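Local atomic coordinates of L-threonine dehydrogenase (Flavobacterium frigidimaris, PDB entry 2YY7), a protein that probably catalyses the NAD-dependent oxidation of L-threonine at its 3-hydroxyl, as a UDP-galactose 4-epimerase-like member of the short-chain dehydrogenase-reductase superfamily. Residues 115-120 with 167-172; 210-215 with 244-249. One frame throughout, in Å; residues are numbered along the deposited sequence.

Contact 1. Residues 115-120 with 167-172; sequences WPSSIA and SIRYPG. With NAD (nicotinamide-adenine-dinucleotide), chain E.
S117 and Y170 meet across two neighbouring parallel strands of the Rossmann fold, at the end where the nicotinamide of NAD sits. Helix 142-161 lies in the connection between the strands. The first shell is mostly backbone. The nicotinamide carbon C6N lies 3.2 Å from S117 O, and C5N lies 3.3 Å from Y170 O. P171 O approaches C4N at 3.5 Å. Three carbonyl oxygens so close to ring carbons would probably stabilise positive charge on the nicotinamide. S118 CB and OG each lie 3.5 Å from C5N. The Y170 ring adds its edge: C6N lies in the ring plane, 3.7 Å from Y170 CD2. With CG anti to the carbonyl carbon (chi1 -63°), Y170 turns the CD2 side of its ring to the cofactor. The hydroxyl at the far end of that ring is bonded to T223 of helix 216-228. P116 meets the nicotinamide ribose, with its CG 3.5 Å from NAD O4D.

The strands are tied sparingly. S117 N donates to I168 O at 2.9 Å. I119 N makes a weak bond to Y170 O, the same oxygen that faces the cofactor. Behind the pocket, S117 CB packs on R169 CG. Both residues reach E151 of helix 142-161, S117 through a hydrogen bond and R169 through a salt bridge. K147 of the same helix donates to P116 O. Beyond the nicotinamide, the I119 methyl CG2 rests 3.6 Å from P171 CA.

Contact 2. Residues 210-215 with 244-249; sequences KMPMMY and AMSFTP
F247 offers its ring to M213 across an antiparallel strand pair, and the two side chains cross at about a right angle. M213 CG approaches the ring obliquely, 3.5 Å from F247 CZ. The sulfur stands 5.1 Å from the ring centroid and 43° off the normal, an oblique Met-aromatic contact. M213 bends at chi2 (-86°), turning its sulfur aside from the extended path. The methyl CE of M245 lies at the ring edge, in its plane, 4.0 Å from F247 CE2. F247 CG sits between its backbone N and carbonyl carbon (chi1 60°), which brings the CE2-CZ side of the ring against M213 CB and CG. Y187 of helix 187-197 and I174 also touch F247, and Y187 touches M213. An alanine in place of F247 would probably open a gap beside M213 and M245 and leave the M213 chain freer to turn.

M211, M213, M245 and F247 share one face of the ribbon. P212 and S246 lie on the other, where S246 OG is bonded to A281 O. Four backbone bonds join the strands: M211 and F247 exchange two, and so do M213 and M245. The bond from M213 N to M245 O is 2.7 Å. At the non-hydrogen-bonded pair P212 and S246, S246 CA makes a CH...O contact with M211 O at 3.1 Å, and P212 CA makes one with M245 O. The proline costs no bond between these strands.

At one end, M214 CE packs 3.6 Å from A244 CB. At the other, T248 CG2 lies 3.7 Å from K210 CB. T248 also caps helix 249-257. The chemistry implies two roles. Backbone bonds set the register, while M213 and F247 pack against helix 187-197 and M245 reaches M303 of helix 300-311.

Contact 1 lies near the centre of the chain and is wholly buried. Contact 2 is farther out, and a few of its residues are partly exposed. Both belong to one mixed sheet. Strands 164-174 and 211-215 are neighbours there, and G172 joins the contacts: its O lies 2.8 Å from M214 N, a probable hydrogen bond, and its N probably bonds to P212 O. P171 CG also packs on M214 CB. Contact 1 is parallel, poor in cross-strand bonds, and turns carbonyls to the cofactor. Contact 2 is antiparallel, regularly bonded, and rich in methionine. It extends the sheet beyond the nicotinamide site.

Contact 1. Residues 115-120 with 167-172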
loop_
_atom_site.group_PDB
_atom_site.type_symbol
_atom_site.label_atom_id
_atom_site.label_comp_id
_atom_site.label_asym_id
_atom_site.label_seq_id
_atom_site.Cartn_x
_atom_site.Cartn_y
_atom_site.Cartn_z
ATOM N N TRP A 115 -7.115 9.467 -12.014
ATOM C CA TRP A 115 -7.468 8.250 -11.305
ATOM C C TRP A 115 -7.847 8.694 -9.901
ATOM O O TRP A 115 -7.041 9.289 -9.194
ATOM C CB TRP A 115 -6.282 7.291 -11.250
ATOM C CG TRP A 115 -6.550 6.114 -10.361
ATOM C CD1 TRP A 115 -7.333 5.030 -10.638
ATOM C CD2 TRP A 115 -6.103 5.952 -9.012
ATOM N NE1 TRP A 115 -7.405 4.204 -9.544
ATOM C CE2 TRP A 115 -6.658 4.748 -8.531
ATOM C CE3 TRP A 115 -5.291 6.714 -8.161
ATOM C CZ2 TRP A 115 -6.424 4.283 -7.231
ATOM C CZ3 TRP A 115 -5.059 6.251 -6.866
ATOM C CH2 TRP A 115 -5.623 5.047 -6.417
ATOM N N PRO A 116 -9.087 8.421 -9.481
ATOM C CA PRO A 116 -9.488 8.843 -8.143
ATOM C C PRO A 116 -9.159 7.862 -7.031
ATOM O O PRO A 116 -9.271 6.642 -7.196
ATOM C CB PRO A 116 -10.983 9.036 -8.294
ATOM C CG PRO A 116 -11.348 7.853 -9.179
ATOM C CD PRO A 116 -10.238 7.873 -10.229
ATOM N N SER A 117 -8.731 8.415 -5.904
ATOM C CA SER A 117 -8.441 7.623 -4.723
ATOM C C SER A 117 -9.697 7.827 -3.889
ATOM O O SER A 117 -10.749 8.186 -4.431
ATOM C CB SER A 117 -7.223 8.171 -3.979
ATOM O OG SER A 117 -6.935 7.389 -2.829
ATOM N N SER A 118 -9.589 7.622 -2.582
ATOM C CA SER A 118 -10.735 7.788 -1.700
ATOM C C SER A 118 -10.317 8.054 -0.258
ATOM O O SER A 118 -9.188 7.763 0.138
ATOM C CB SER A 118 -11.608 6.528 -1.751
ATOM O OG SER A 118 -12.575 6.534 -0.722
ATOM N N ILE A 119 -11.233 8.609 0.527
ATOM C CA ILE A 119 -10.957 8.865 1.935
ATOM C C ILE A 119 -10.763 7.507 2.611
ATOM O O ILE A 119 -10.366 7.429 3.773
ATOM C CB ILE A 119 -12.129 9.592 2.624
ATOM C CG1 ILE A 119 -13.442 8.852 2.330
ATOM C CG2 ILE A 119 -12.178 11.046 2.165
ATOM C CD1 ILE A 119 -14.628 9.341 3.153
ATOM N N ALA A 120 -11.053 6.436 1.872
ATOM C CA ALA A 120 -10.907 5.080 2.391
ATOM C C ALA A 120 -9.439 4.701 2.586
ATOM O O ALA A 120 -9.140 3.654 3.166
ATOM C CB ALA A 120 -11.580 4.081 1.453
ATOM N N SER A 167 -4.684 12.815 -9.236
ATOM C CA SER A 167 -5.664 12.136 -8.399
ATOM C C SER A 167 -6.197 12.964 -7.236
ATOM O O SER A 167 -5.549 13.898 -6.766
ATOM C CB SER A 167 -5.045 10.853 -7.837
ATOM O OG SER A 167 -5.978 10.131 -7.047
ATOM N N ILE A 168 -7.396 12.607 -6.788
ATOM C CA ILE A 168 -8.017 13.245 -5.640
ATOM C C ILE A 168 -8.712 12.173 -4.800
ATOM O O ILE A 168 -9.253 11.195 -5.327
ATOM C CB ILE A 168 -9.042 14.352 -6.041
ATOM C CG1 ILE A 168 -10.077 13.805 -7.016
ATOM C CG2 ILE A 168 -8.314 15.538 -6.669
ATOM C CD1 ILE A 168 -10.998 14.888 -7.566
ATOM N N ARG A 169 -8.665 12.350 -3.488
ATOM C CA ARG A 169 -9.291 11.415 -2.570
ATOM C C ARG A 169 -10.731 11.874 -2.327
ATOM O O ARG A 169 -11.012 12.569 -1.351
ATOM C CB ARG A 169 -8.498 11.379 -1.253
ATOM C CG ARG A 169 -7.060 10.855 -1.396
ATOM C CD ARG A 169 -6.213 11.194 -0.156
ATOM N NE ARG A 169 -4.846 10.676 -0.246
ATOM C CZ ARG A 169 -3.806 11.183 0.416
ATOM N NH1 ARG A 169 -3.970 12.226 1.224
ATOM N NH2 ARG A 169 -2.597 10.661 0.259
ATOM N N TYR A 170 -11.644 11.499 -3.226
ATOM C CA TYR A 170 -13.051 11.894 -3.079
ATOM C C TYR A 170 -13.649 11.461 -1.741
ATOM O O TYR A 170 -13.409 10.344 -1.281
ATOM C CB TYR A 170 -13.959 11.227 -4.118
ATOM C CG TYR A 170 -13.764 11.516 -5.591
ATOM C CD1 TYR A 170 -13.769 12.818 -6.095
ATOM C CD2 TYR A 170 -13.698 10.462 -6.498
ATOM C CE1 TYR A 170 -13.716 13.051 -7.485
ATOM C CE2 TYR A 170 -13.647 10.682 -7.867
ATOM C CZ TYR A 170 -13.657 11.970 -8.356
ATOM O OH TYR A 170 -13.606 12.147 -9.723
ATOM N N PRO A 171 -14.423 12.343 -1.090
ATOM C CA PRO A 171 -15.030 11.914 0.171
ATOM C C PRO A 171 -16.308 11.183 -0.279
ATOM O O PRO A 171 -16.435 10.860 -1.458
ATOM C CB PRO A 171 -15.314 13.234 0.894
ATOM C CG PRO A 171 -15.481 14.213 -0.207
ATOM C CD PRO A 171 -14.418 13.813 -1.200
ATOM N N GLY A 172 -17.237 10.900 0.628
ATOM C CA GLY A 172 -18.462 10.227 0.210
ATOM C C GLY A 172 -19.227 11.123 -0.756
ATOM O O GLY A 172 -19.495 12.280 -0.430
HETATM P PA NAD E . -19.685 2.870 -9.615
HETATM O O1A NAD E . -20.981 3.599 -9.527
HETATM O O2A NAD E . -19.650 1.545 -8.942
HETATM O O5B NAD E . -19.171 2.811 -11.111
HETATM C C5B NAD E . -18.196 1.893 -11.514
HETATM C C4B NAD E . -18.361 1.608 -12.987
HETATM O O4B NAD E . -17.243 0.821 -13.402
HETATM C C3B NAD E . -19.656 0.815 -13.283
HETATM O O3B NAD E . -20.445 1.452 -14.303
HETATM C C2B NAD E . -19.130 -0.574 -13.665
HETATM O O2B NAD E . -19.963 -1.233 -14.603
HETATM C C1B NAD E . -17.741 -0.233 -14.225
HETATM N N9A NAD E . -16.841 -1.394 -14.263
HETATM C C8A NAD E . -16.690 -2.357 -13.265
HETATM N N7A NAD E . -15.795 -3.260 -13.693
HETATM C C5A NAD E . -15.376 -2.868 -14.917
HETATM C C6A NAD E . -14.494 -3.452 -15.812
HETATM N N6A NAD E . -13.953 -4.623 -15.552
HETATM N N1A NAD E . -14.272 -2.847 -17.022
HETATM C C2A NAD E . -14.912 -1.663 -17.357
HETATM N N3A NAD E . -15.817 -1.080 -16.491
HETATM C C4A NAD E . -16.035 -1.703 -15.287
HETATM O O3 NAD E . -18.548 3.729 -8.876
HETATM P PN NAD E . -18.389 5.340 -8.756
HETATM O O1N NAD E . -18.679 6.039 -10.052
HETATM O O2N NAD E . -19.043 5.715 -7.474
HETATM O O5D NAD E . -16.793 5.462 -8.486
HETATM C C5D NAD E . -15.877 5.674 -9.570
HETATM C C4D NAD E . -14.448 5.843 -8.985
HETATM O O4D NAD E . -14.452 6.845 -7.983
HETATM C C3D NAD E . -13.920 4.588 -8.283
HETATM O O3D NAD E . -12.510 4.524 -8.473
HETATM C C2D NAD E . -14.169 4.868 -6.821
HETATM O O2D NAD E . -13.318 4.048 -6.055
HETATM C C1D NAD E . -13.907 6.372 -6.732
HETATM N N1N NAD E . -14.584 6.937 -5.542
HETATM C C2N NAD E . -15.962 7.012 -5.506
HETATM C C3N NAD E . -16.588 7.545 -4.384
HETATM C C7N NAD E . -18.078 7.749 -4.363
HETATM O O7N NAD E . -18.594 8.214 -3.165
HETATM N N7N NAD E . -18.864 7.452 -5.414
HETATM C C4N NAD E . -15.823 7.980 -3.285
HETATM C C5N NAD E . -14.428 7.922 -3.347
HETATM C C6N NAD E . -13.814 7.383 -4.461
#

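Contact 2. Residues 210-215 with 244-249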
loop_
_atom_site.group_PDB
_atom_site.type_symbol
_atom_site.label_atom_id
_atom_site.label_comp_id
_atom_site.label_asym_id
_atom_site.label_seq_id
_atom_site.Cartn_x
_atom_site.Cartn_y
_atom_site.Cartn_z
ATOM N N LYS A 210 -20.173 10.840 11.950
ATOM C CA LYS A 210 -19.752 12.000 11.174
ATOM C C LYS A 210 -18.760 11.597 10.089
ATOM O O LYS A 210 -17.767 10.926 10.362
ATOM C CB LYS A 210 -19.127 13.039 12.107
ATOM C CG LYS A 210 -18.763 14.359 11.458
ATOM C CD LYS A 210 -18.178 15.297 12.501
ATOM C CE LYS A 210 -17.673 16.582 11.878
ATOM N NZ LYS A 210 -18.765 17.266 11.134
ATOM N N MET A 211 -19.033 12.008 8.854
ATOM C CA MET A 211 -18.161 11.661 7.737
ATOM C C MET A 211 -17.975 12.802 6.755
ATOM O O MET A 211 -18.783 13.732 6.708
ATOM C CB MET A 211 -18.736 10.469 6.969
ATOM C CG MET A 211 -18.979 9.228 7.811
ATOM S SD MET A 211 -19.714 7.915 6.806
ATOM C CE MET A 211 -18.236 7.121 6.197
ATOM N N PRO A 212 -16.896 12.743 5.955
ATOM C CA PRO A 212 -16.585 13.759 4.941
ATOM C C PRO A 212 -17.446 13.434 3.722
ATOM O O PRO A 212 -17.420 12.304 3.221
ATOM C CB PRO A 212 -15.104 13.526 4.645
ATOM C CG PRO A 212 -14.599 12.795 5.862
ATOM C CD PRO A 212 -15.734 11.868 6.173
ATOM N N MET A 213 -18.202 14.419 3.245
ATOM C CA MET A 213 -19.075 14.218 2.096
ATOM C C MET A 213 -18.918 15.340 1.079
ATOM O O MET A 213 -18.348 16.389 1.382
ATOM C CB MET A 213 -20.535 14.161 2.558
ATOM C CG MET A 213 -20.865 12.988 3.474
ATOM S SD MET A 213 -21.278 11.487 2.570
ATOM C CE MET A 213 -22.048 10.512 3.873
ATOM N N MET A 214 -19.432 15.106 -0.125
ATOM C CA MET A 214 -19.377 16.091 -1.194
ATOM C C MET A 214 -20.491 15.840 -2.205
ATOM O O MET A 214 -20.794 14.690 -2.534
ATOM C CB MET A 214 -18.018 16.032 -1.902
ATOM C CG MET A 214 -17.855 17.065 -3.013
ATOM S SD MET A 214 -16.205 17.022 -3.736
ATOM C CE MET A 214 -15.237 17.764 -2.393
ATOM N N TYR A 215 -21.114 16.912 -2.683
ATOM C CA TYR A 215 -22.173 16.788 -3.679
ATOM C C TYR A 215 -21.475 16.487 -5.006
ATOM O O TYR A 215 -20.388 17.011 -5.266
ATOM C CB TYR A 215 -22.966 18.097 -3.786
ATOM C CG TYR A 215 -24.284 17.954 -4.516
ATOM C CD1 TYR A 215 -24.853 19.038 -5.183
ATOM C CD2 TYR A 215 -24.980 16.745 -4.512
ATOM C CE1 TYR A 215 -26.080 18.923 -5.826
ATOM C CE2 TYR A 215 -26.212 16.620 -5.153
ATOM C CZ TYR A 215 -26.754 17.715 -5.807
ATOM O OH TYR A 215 -27.961 17.601 -6.446
ATOM N N ALA A 244 -15.430 19.202 1.234
ATOM C CA ALA A 244 -16.561 20.089 1.004
ATOM C C ALA A 244 -17.413 20.119 2.272
ATOM O O ALA A 244 -17.496 21.145 2.943
ATOM C CB ALA A 244 -17.393 19.602 -0.186
ATOM N N MET A 245 -18.023 18.983 2.608
ATOM C CA MET A 245 -18.876 18.886 3.792
ATOM C C MET A 245 -18.495 17.755 4.734
ATOM O O MET A 245 -17.729 16.861 4.389
ATOM C CB MET A 245 -20.332 18.632 3.395
ATOM C CG MET A 245 -20.851 19.410 2.213
ATOM S SD MET A 245 -22.524 18.844 1.841
ATOM C CE MET A 245 -22.177 17.406 0.811
ATOM N N SER A 246 -19.083 17.807 5.923
ATOM C CA SER A 246 -18.920 16.796 6.960
ATOM C C SER A 246 -20.199 16.906 7.768
ATOM O O SER A 246 -20.558 17.993 8.235
ATOM C CB SER A 246 -17.701 17.075 7.854
ATOM O OG SER A 246 -16.507 16.549 7.287
ATOM N N PHE A 247 -20.907 15.789 7.895
ATOM C CA PHE A 247 -22.154 15.757 8.639
ATOM C C PHE A 247 -22.496 14.347 9.099
ATOM O O PHE A 247 -21.920 13.370 8.626
ATOM C CB PHE A 247 -23.299 16.343 7.787
ATOM C CG PHE A 247 -23.559 15.602 6.484
ATOM C CD1 PHE A 247 -24.197 14.362 6.477
ATOM C CD2 PHE A 247 -23.192 16.169 5.265
ATOM C CE1 PHE A 247 -24.471 13.695 5.271
ATOM C CE2 PHE A 247 -23.458 15.514 4.050
ATOM C CZ PHE A 247 -24.099 14.273 4.057
ATOM N N THR A 248 -23.426 14.252 10.040
ATOM C CA THR A 248 -23.870 12.973 10.579
ATOM C C THR A 248 -25.227 12.647 9.970
ATOM O O THR A 248 -25.855 13.502 9.342
ATOM C CB THR A 248 -24.073 13.055 12.104
ATOM O OG1 THR A 248 -25.057 14.058 12.385
ATOM C CG2 THR A 248 -22.774 13.413 12.816
ATOM N N PRO A 249 -25.692 11.401 10.134
ATOM C CA PRO A 249 -26.999 11.046 9.579
ATOM C C PRO A 249 -28.081 11.924 10.217
ATOM O O PRO A 249 -29.012 12.363 9.541
ATOM C CB PRO A 249 -27.140 9.576 9.955
ATOM C CG PRO A 249 -25.720 9.090 9.864
ATOM C CD PRO A 249 -24.957 10.196 10.559
#